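Local structure of exopolysaccharide biosynthesis protein (Pantoea stewartii subsp. stewartii DC283, 6TGF) at residues L166-K178 against G185-L197. The protein probably modifies exopolysaccharide glycans of the bacterial biofilm as a hydrolase, and forms trimers with a phage tailspike-like parallel beta-helix fold. Residues are numbered along the deposited sequence; the frame is centred on the assembly and turned at random.
Sequences LIGEIPSVDDLRK and GAKIKLKSWHPGL. With EDO (1,2-ethanediol), chain C.
Val173 sits on the indole of Trp193: its CG2 lies 3.4 Å from the centroid of the six-membered ring and only 9° off the ring normal, a CH-pi contact over the face. The second methyl, CG1, reaches the five-membered ring, 3.6 Å from Trp193 CD2. With CG1 anti to its carbonyl carbon (chi1 -51°), Val173 lays both methyls over the indole, and Val173 N donates to Trp193 O (3.0 Å) within the carbonyl plane. Val173 CG1 also touches Leu190 CD2 (3.7 Å). The Ile170 side chain lies roughly perpendicular to that of Ile188, with Ile170 CD1 3.5 Å from Ile188 CG1, while Leu176 runs antiparallel alongside Ile188. Ser172 packs its CB on Pro195 CG; as N-cap, its OG accepts a weak bond from Asp175 N and donates to Asp175 OD2 from above the carboxylate plane. The strands pair in parallel, with Ile170 N on Lys189 O (2.9 Å) and Lys191 N on Ile170 O (2.9 Å). Phe219 packs on Val173 and Leu176, Trp226 on Leu176 and Ile188, and Arg177 forms a salt bridge with Asp213. In this beta-alpha-beta unit, strand bonds therefore fix the register of 168-170 on 187-190, and the Val173-Trp193 bond anchors the helix start beside the indole.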
ATOM      1  N   LEU B 166       7.378 -48.557  28.789  1.00 66.99           N
ATOM      2  CA  LEU B 166       6.452 -47.477  28.347  1.00 66.87           C
ATOM      3  C   LEU B 166       7.138 -46.648  27.248  1.00 65.56           C
ATOM      4  O   LEU B 166       7.771 -47.266  26.367  1.00 65.50           O
ATOM      5  CB  LEU B 166       6.053 -46.617  29.554  1.00 67.82           C
ATOM      6  CG  LEU B 166       5.500 -47.359  30.773  1.00 68.56           C
ATOM      7  CD1 LEU B 166       4.962 -46.371  31.798  1.00 69.04           C
ATOM      8  CD2 LEU B 166       4.417 -48.355  30.382  1.00 68.85           C
ATOM      9  N   ILE B 167       7.028 -45.314  27.298  1.00 63.98           N
ATOM     10  CA  ILE B 167       7.562 -44.375  26.265  1.00 62.19           C
ATOM     11  C   ILE B 167       8.998 -44.007  26.648  1.00 60.17           C
ATOM     12  O   ILE B 167       9.194 -43.460  27.749  1.00 60.39           O
ATOM     13  CB  ILE B 167       6.675 -43.119  26.124  1.00 62.71           C
ATOM     14  CG1 ILE B 167       5.182 -43.462  26.088  1.00 63.06           C
ATOM     15  CG2 ILE B 167       7.094 -42.299  24.912  1.00 62.41           C
ATOM     16  CD1 ILE B 167       4.450 -43.178  27.379  1.00 63.43           C
ATOM     17  N   GLY B 168       9.957 -44.294  25.762  1.00 57.50           N
ATOM     18  CA  GLY B 168      11.395 -44.059  25.982  1.00 55.39           C
ATOM     19  C   GLY B 168      11.869 -42.755  25.364  1.00 53.33           C
ATOM     20  O   GLY B 168      11.059 -42.087  24.690  1.00 53.23           O
ATOM     21  N   GLU B 169      13.142 -42.410  25.587  1.00 51.26           N
ATOM     22  CA  GLU B 169      13.802 -41.196  25.036  1.00 49.76           C
ATOM     23  C   GLU B 169      15.055 -41.611  24.257  1.00 47.62           C
ATOM     24  O   GLU B 169      15.732 -42.564  24.690  1.00 47.31           O
ATOM     25  CB  GLU B 169      14.147 -40.212  26.156  1.00 50.55           C
ATOM     26  CG  GLU B 169      14.519 -38.830  25.649  1.00 51.07           C
ATOM     27  CD  GLU B 169      14.442 -37.718  26.681  1.00 51.75           C
ATOM     28  OE1 GLU B 169      13.962 -36.619  26.328  1.00 52.10           O
ATOM     29  OE2 GLU B 169      14.863 -37.949  27.832  1.00 52.19           O
ATOM     30  N   ILE B 170      15.339 -40.915  23.153  1.00 45.42           N
ATOM     31  CA  ILE B 170      16.488 -41.183  22.236  1.00 43.81           C
ATOM     32  C   ILE B 170      17.210 -39.861  21.979  1.00 42.45           C
ATOM     33  O   ILE B 170      16.573 -38.857  21.674  1.00 42.01           O
ATOM     34  CB  ILE B 170      15.991 -41.866  20.943  1.00 43.55           C
ATOM     35  CG1 ILE B 170      15.327 -43.212  21.257  1.00 43.49           C
ATOM     36  CG2 ILE B 170      17.118 -42.006  19.925  1.00 43.55           C
ATOM     37  CD1 ILE B 170      14.929 -44.027  20.044  1.00 43.38           C
ATOM     38  N   PRO B 171      18.556 -39.807  22.120  1.00 41.18           N
ATOM     39  CA  PRO B 171      19.286 -38.538  22.065  1.00 40.53           C
ATOM     40  C   PRO B 171      19.450 -37.902  20.673  1.00 39.43           C
ATOM     41  O   PRO B 171      19.471 -36.685  20.615  1.00 39.27           O
ATOM     42  CB  PRO B 171      20.662 -38.897  22.653  1.00 40.89           C
ATOM     43  CG  PRO B 171      20.833 -40.372  22.362  1.00 40.97           C
ATOM     44  CD  PRO B 171      19.436 -40.956  22.390  1.00 41.00           C
ATOM     45  N   SER B 172      19.567 -38.703  19.605  1.00 38.37           N
ATOM     46  CA  SER B 172      19.857 -38.236  18.220  1.00 37.63           C
ATOM     47  C   SER B 172      19.137 -39.108  17.185  1.00 36.92           C
ATOM     48  O   SER B 172      18.693 -40.212  17.555  1.00 36.81           O
ATOM     49  CB  SER B 172      21.342 -38.217  17.972  1.00 37.75           C
ATOM     50  OG  SER B 172      21.887 -39.527  18.050  1.00 37.80           O
ATOM     51  N   VAL B 173      19.034 -38.636  15.934  1.00 36.37           N
ATOM     52  CA  VAL B 173      18.412 -39.407  14.811  1.00 36.10           C
ATOM     53  C   VAL B 173      19.347 -40.566  14.450  1.00 35.88           C
ATOM     54  O   VAL B 173      18.834 -41.630  14.053  1.00 35.62           O
ATOM     55  CB  VAL B 173      18.080 -38.551  13.570  1.00 35.95           C
ATOM     56  CG1 VAL B 173      17.274 -37.313  13.918  1.00 35.91           C
ATOM     57  CG2 VAL B 173      19.310 -38.166  12.770  1.00 36.13           C
ATOM     58  N   ASP B 174      20.664 -40.354  14.573  1.00 35.89           N
ATOM     59  CA  ASP B 174      21.707 -41.406  14.423  1.00 35.99           C
ATOM     60  C   ASP B 174      21.296 -42.629  15.252  1.00 35.74           C
ATOM     61  O   ASP B 174      21.315 -43.750  14.704  1.00 35.69           O
ATOM     62  CB  ASP B 174      23.088 -40.893  14.844  1.00 36.34           C
ATOM     63  CG  ASP B 174      23.750 -39.948  13.852  1.00 36.61           C
ATOM     64  OD1 ASP B 174      23.183 -39.735  12.761  1.00 36.53           O
ATOM     65  OD2 ASP B 174      24.831 -39.424  14.183  1.00 37.13           O
ATOM     66  N   ASP B 175      20.918 -42.406  16.516  1.00 35.44           N
ATOM     67  CA  ASP B 175      20.486 -43.463  17.469  1.00 35.22           C
ATOM     68  C   ASP B 175      19.065 -43.928  17.118  1.00 34.76           C
ATOM     69  O   ASP B 175      18.786 -45.133  17.295  1.00 34.80           O
ATOM     70  CB  ASP B 175      20.591 -42.975  18.916  1.00 35.44           C
ATOM     71  CG  ASP B 175      22.025 -42.793  19.387  1.00 35.79           C
ATOM     72  OD1 ASP B 175      22.781 -43.784  19.356  1.00 35.97           O
ATOM     73  OD2 ASP B 175      22.380 -41.659  19.764  1.00 35.97           O
ATOM     74  N   LEU B 176      18.207 -43.019  16.638  1.00 34.26           N
ATOM     75  CA  LEU B 176      16.801 -43.318  16.243  1.00 33.77           C
ATOM     76  C   LEU B 176      16.785 -44.291  15.057  1.00 33.51           C
ATOM     77  O   LEU B 176      15.949 -45.215  15.071  1.00 33.60           O
ATOM     78  CB  LEU B 176      16.075 -42.016  15.886  1.00 33.59           C
ATOM     79  CG  LEU B 176      14.582 -42.151  15.589  1.00 33.38           C
ATOM     80  CD1 LEU B 176      13.813 -42.580  16.828  1.00 33.43           C
ATOM     81  CD2 LEU B 176      14.019 -40.849  15.041  1.00 33.33           C
ATOM     82  N   ARG B 177      17.674 -44.090  14.078  1.00 33.23           N
ATOM     83  CA  ARG B 177      17.776 -44.925  12.848  1.00 33.15           C
ATOM     84  C   ARG B 177      18.310 -46.322  13.191  1.00 33.48           C
ATOM     85  O   ARG B 177      18.196 -47.213  12.329  1.00 33.57           O
ATOM     86  CB  ARG B 177      18.679 -44.249  11.813  1.00 32.92           C
ATOM     87  CG  ARG B 177      18.033 -43.074  11.095  1.00 32.73           C
ATOM     88  CD  ARG B 177      19.067 -42.204  10.413  1.00 32.65           C
ATOM     89  NE  ARG B 177      18.473 -41.130   9.629  1.00 32.48           N
ATOM     90  CZ  ARG B 177      19.140 -40.087   9.143  1.00 32.42           C
ATOM     91  NH1 ARG B 177      20.441 -39.959   9.357  1.00 32.60           N
ATOM     92  NH2 ARG B 177      18.505 -39.165   8.443  1.00 32.31           N
ATOM     93  N   LYS B 178      18.880 -46.499  14.389  1.00 33.88           N
ATOM     94  CA  LYS B 178      19.477 -47.778  14.865  1.00 34.25           C
ATOM     95  C   LYS B 178      18.532 -48.487  15.847  1.00 34.30           C
ATOM     96  O   LYS B 178      18.802 -49.662  16.163  1.00 34.55           O
ATOM     97  CB  LYS B 178      20.834 -47.506  15.519  1.00 34.58           C
ATOM     98  CG  LYS B 178      21.959 -47.186  14.545  1.00 34.97           C
ATOM     99  CD  LYS B 178      23.179 -46.584  15.207  1.00 35.36           C
ATOM    100  CE  LYS B 178      24.414 -46.655  14.336  1.00 35.81           C
ATOM    101  NZ  LYS B 178      25.608 -46.118  15.029  1.00 36.13           N
ATOM    102  N   GLY B 185       3.315 -48.755  15.921  1.00 39.56           N
ATOM    103  CA  GLY B 185       2.646 -47.641  16.622  1.00 39.67           C
ATOM    104  C   GLY B 185       3.310 -47.303  17.945  1.00 39.66           C
ATOM    105  O   GLY B 185       2.770 -46.436  18.661  1.00 39.77           O
ATOM    106  N   ALA B 186       4.430 -47.959  18.269  1.00 39.80           N
ATOM    107  CA  ALA B 186       5.245 -47.703  19.482  1.00 40.03           C
ATOM    108  C   ALA B 186       5.723 -46.247  19.468  1.00 40.15           C
ATOM    109  O   ALA B 186       6.281 -45.822  18.437  1.00 39.80           O
ATOM    110  CB  ALA B 186       6.408 -48.663  19.542  1.00 39.92           C
ATOM    111  N   LYS B 187       5.498 -45.515  20.563  1.00 40.62           N
ATOM    112  CA  LYS B 187       5.832 -44.070  20.682  1.00 40.80           C
ATOM    113  C   LYS B 187       7.211 -43.918  21.328  1.00 40.56           C
ATOM    114  O   LYS B 187       7.516 -44.674  22.277  1.00 40.79           O
ATOM    115  CB  LYS B 187       4.760 -43.326  21.483  1.00 41.53           C
ATOM    116  CG  LYS B 187       3.408 -43.229  20.787  1.00 42.07           C
ATOM    117  CD  LYS B 187       2.408 -42.347  21.500  1.00 42.63           C
ATOM    118  CE  LYS B 187       0.982 -42.819  21.315  1.00 43.28           C
ATOM    119  NZ  LYS B 187       0.008 -41.714  21.466  1.00 43.71           N
ATOM    120  N   ILE B 188       8.006 -42.977  20.815  1.00 40.11           N
ATOM    121  CA  ILE B 188       9.360 -42.633  21.336  1.00 39.89           C
ATOM    122  C   ILE B 188       9.496 -41.108  21.333  1.00 39.68           C
ATOM    123  O   ILE B 188       8.744 -40.447  20.591  1.00 39.49           O
ATOM    124  CB  ILE B 188      10.457 -43.344  20.512  1.00 39.80           C
ATOM    125  CG1 ILE B 188      11.706 -43.633  21.346  1.00 40.10           C
ATOM    126  CG2 ILE B 188      10.803 -42.577  19.245  1.00 39.57           C
ATOM    127  CD1 ILE B 188      11.507 -44.692  22.401  1.00 40.40           C
ATOM    128  N   LYS B 189      10.409 -40.581  22.150  1.00 39.68           N
ATOM    129  CA  LYS B 189      10.640 -39.125  22.326  1.00 39.70           C
ATOM    130  C   LYS B 189      12.092 -38.810  21.947  1.00 39.02           C
ATOM    131  O   LYS B 189      12.993 -39.218  22.696  1.00 38.98           O
ATOM    132  CB  LYS B 189      10.306 -38.746  23.772  1.00 40.43           C
ATOM    133  CG  LYS B 189       9.854 -37.312  23.982  1.00 41.01           C
ATOM    134  CD  LYS B 189      10.992 -36.357  24.234  1.00 41.51           C
ATOM    135  CE  LYS B 189      10.588 -34.910  24.053  1.00 41.88           C
ATOM    136  NZ  LYS B 189       9.449 -34.549  24.932  1.00 42.50           N
ATOM    137  N   LEU B 190      12.305 -38.139  20.812  1.00 38.46           N
ATOM    138  CA  LEU B 190      13.649 -37.703  20.345  1.00 38.15           C
ATOM    139  C   LEU B 190      13.993 -36.368  21.017  1.00 38.25           C
ATOM    140  O   LEU B 190      13.280 -35.380  20.757  1.00 38.31           O
ATOM    141  CB  LEU B 190      13.653 -37.580  18.816  1.00 37.82           C
ATOM    142  CG  LEU B 190      14.986 -37.171  18.187  1.00 37.63           C
ATOM    143  CD1 LEU B 190      16.057 -38.224  18.431  1.00 37.57           C
ATOM    144  CD2 LEU B 190      14.831 -36.916  16.697  1.00 37.42           C
ATOM    145  N   LYS B 191      15.037 -36.352  21.854  1.00 38.37           N
ATOM    146  CA  LYS B 191      15.499 -35.155  22.610  1.00 38.49           C
ATOM    147  C   LYS B 191      15.873 -34.048  21.616  1.00 37.87           C
ATOM    148  O   LYS B 191      15.468 -32.889  21.842  1.00 38.05           O
ATOM    149  CB  LYS B 191      16.688 -35.507  23.508  1.00 39.16           C
ATOM    150  CG  LYS B 191      17.194 -34.370  24.389  1.00 39.98           C
ATOM    151  CD  LYS B 191      18.608 -34.571  24.897  1.00 40.58           C
ATOM    152  CE  LYS B 191      19.395 -33.280  25.000  1.00 41.06           C
ATOM    153  NZ  LYS B 191      19.810 -32.786  23.667  1.00 40.94           N
ATOM    154  N   SER B 192      16.622 -34.395  20.566  1.00 37.01           N
ATOM    155  CA  SER B 192      17.048 -33.459  19.493  1.00 36.47           C
ATOM    156  C   SER B 192      17.513 -34.241  18.260  1.00 35.78           C
ATOM    157  O   SER B 192      17.763 -35.454  18.383  1.00 35.45           O
ATOM    158  CB  SER B 192      18.121 -32.524  19.992  1.00 36.60           C
ATOM    159  OG  SER B 192      19.354 -32.740  19.328  1.00 36.39           O
ATOM    160  N   TRP B 193      17.626 -33.552  17.121  1.00 35.36           N
ATOM    161  CA  TRP B 193      18.137 -34.110  15.841  1.00 35.14           C
ATOM    162  C   TRP B 193      19.592 -34.548  16.039  1.00 35.41           C
ATOM    163  O   TRP B 193      19.876 -35.750  15.878  1.00 35.49           O
ATOM    164  CB  TRP B 193      17.996 -33.087  14.706  1.00 34.91           C
ATOM    165  CG  TRP B 193      17.839 -33.693  13.345  1.00 34.62           C
ATOM    166  CD1 TRP B 193      16.693 -33.746  12.606  1.00 34.41           C
ATOM    167  CD2 TRP B 193      18.857 -34.324  12.548  1.00 34.58           C
ATOM    168  NE1 TRP B 193      16.925 -34.365  11.408  1.00 34.32           N
ATOM    169  CE2 TRP B 193      18.243 -34.732  11.343  1.00 34.44           C
ATOM    170  CE3 TRP B 193      20.221 -34.584  12.730  1.00 34.64           C
ATOM    171  CZ2 TRP B 193      18.947 -35.386  10.333  1.00 34.49           C
ATOM    172  CZ3 TRP B 193      20.915 -35.232  11.731  1.00 34.69           C
ATOM    173  CH2 TRP B 193      20.284 -35.627  10.550  1.00 34.69           C
ATOM    174  N   HIS B 194      20.465 -33.597  16.396  1.00 35.92           N
ATOM    175  CA  HIS B 194      21.915 -33.803  16.663  1.00 36.29           C
ATOM    176  C   HIS B 194      22.143 -34.006  18.158  1.00 36.78           C
ATOM    177  O   HIS B 194      21.446 -33.407  18.974  1.00 36.93           O
ATOM    178  CB  HIS B 194      22.728 -32.613  16.137  1.00 36.31           C
ATOM    179  CG  HIS B 194      22.699 -32.475  14.653  1.00 36.11           C
ATOM    180  ND1 HIS B 194      23.401 -33.324  13.822  1.00 36.21           N
ATOM    181  CD2 HIS B 194      22.065 -31.594  13.849  1.00 35.94           C
ATOM    182  CE1 HIS B 194      23.202 -32.971  12.569  1.00 36.08           C
ATOM    183  NE2 HIS B 194      22.386 -31.914  12.559  1.00 35.98           N
ATOM    184  N   PRO B 195      23.132 -34.834  18.574  1.00 37.28           N
ATOM    185  CA  PRO B 195      23.389 -35.071  19.996  1.00 37.62           C
ATOM    186  C   PRO B 195      23.666 -33.781  20.787  1.00 38.26           C
ATOM    187  O   PRO B 195      24.609 -33.081  20.458  1.00 38.75           O
ATOM    188  CB  PRO B 195      24.629 -35.980  20.006  1.00 37.57           C
ATOM    189  CG  PRO B 195      24.649 -36.621  18.636  1.00 37.37           C
ATOM    190  CD  PRO B 195      24.043 -35.594  17.704  1.00 37.28           C
ATOM    191  N   GLY B 196      22.817 -33.487  21.777  1.00 38.64           N
ATOM    192  CA  GLY B 196      23.063 -32.486  22.834  1.00 39.30           C
ATOM    193  C   GLY B 196      22.806 -31.047  22.405  1.00 39.68           C
ATOM    194  O   GLY B 196      23.333 -30.149  23.089  1.00 40.25           O
ATOM    195  N   LEU B 197      22.027 -30.816  21.341  1.00 39.63           N
ATOM    196  CA  LEU B 197      21.686 -29.454  20.832  1.00 39.66           C
ATOM    197  C   LEU B 197      20.258 -29.060  21.237  1.00 39.75           C
ATOM    198  O   LEU B 197      19.934 -27.861  21.127  1.00 39.84           O
ATOM    199  CB  LEU B 197      21.833 -29.426  19.306  1.00 39.45           C
ATOM    200  CG  LEU B 197      23.237 -29.667  18.749  1.00 39.57           C
ATOM    201  CD1 LEU B 197      23.350 -29.126  17.334  1.00 39.39           C
ATOM    202  CD2 LEU B 197      24.309 -29.042  19.626  1.00 40.01           C
TER
HETATM  203  C1  EDO C 810      25.679 -35.510  14.753  1.00 72.08           C
HETATM  204  O1  EDO C 810      24.981 -36.378  13.881  1.00 71.60           O
HETATM  205  C2  EDO C 810      26.839 -34.837  14.117  1.00 72.26           C
HETATM  206  O2  EDO C 810      26.699 -34.656  12.719  1.00 72.38           O
HETATM  207  O   HOH W   1      21.070 -35.585  22.635  1.00 36.64           O
HETATM  208  O   HOH W   2      22.166 -37.384  14.608  1.00 35.63           O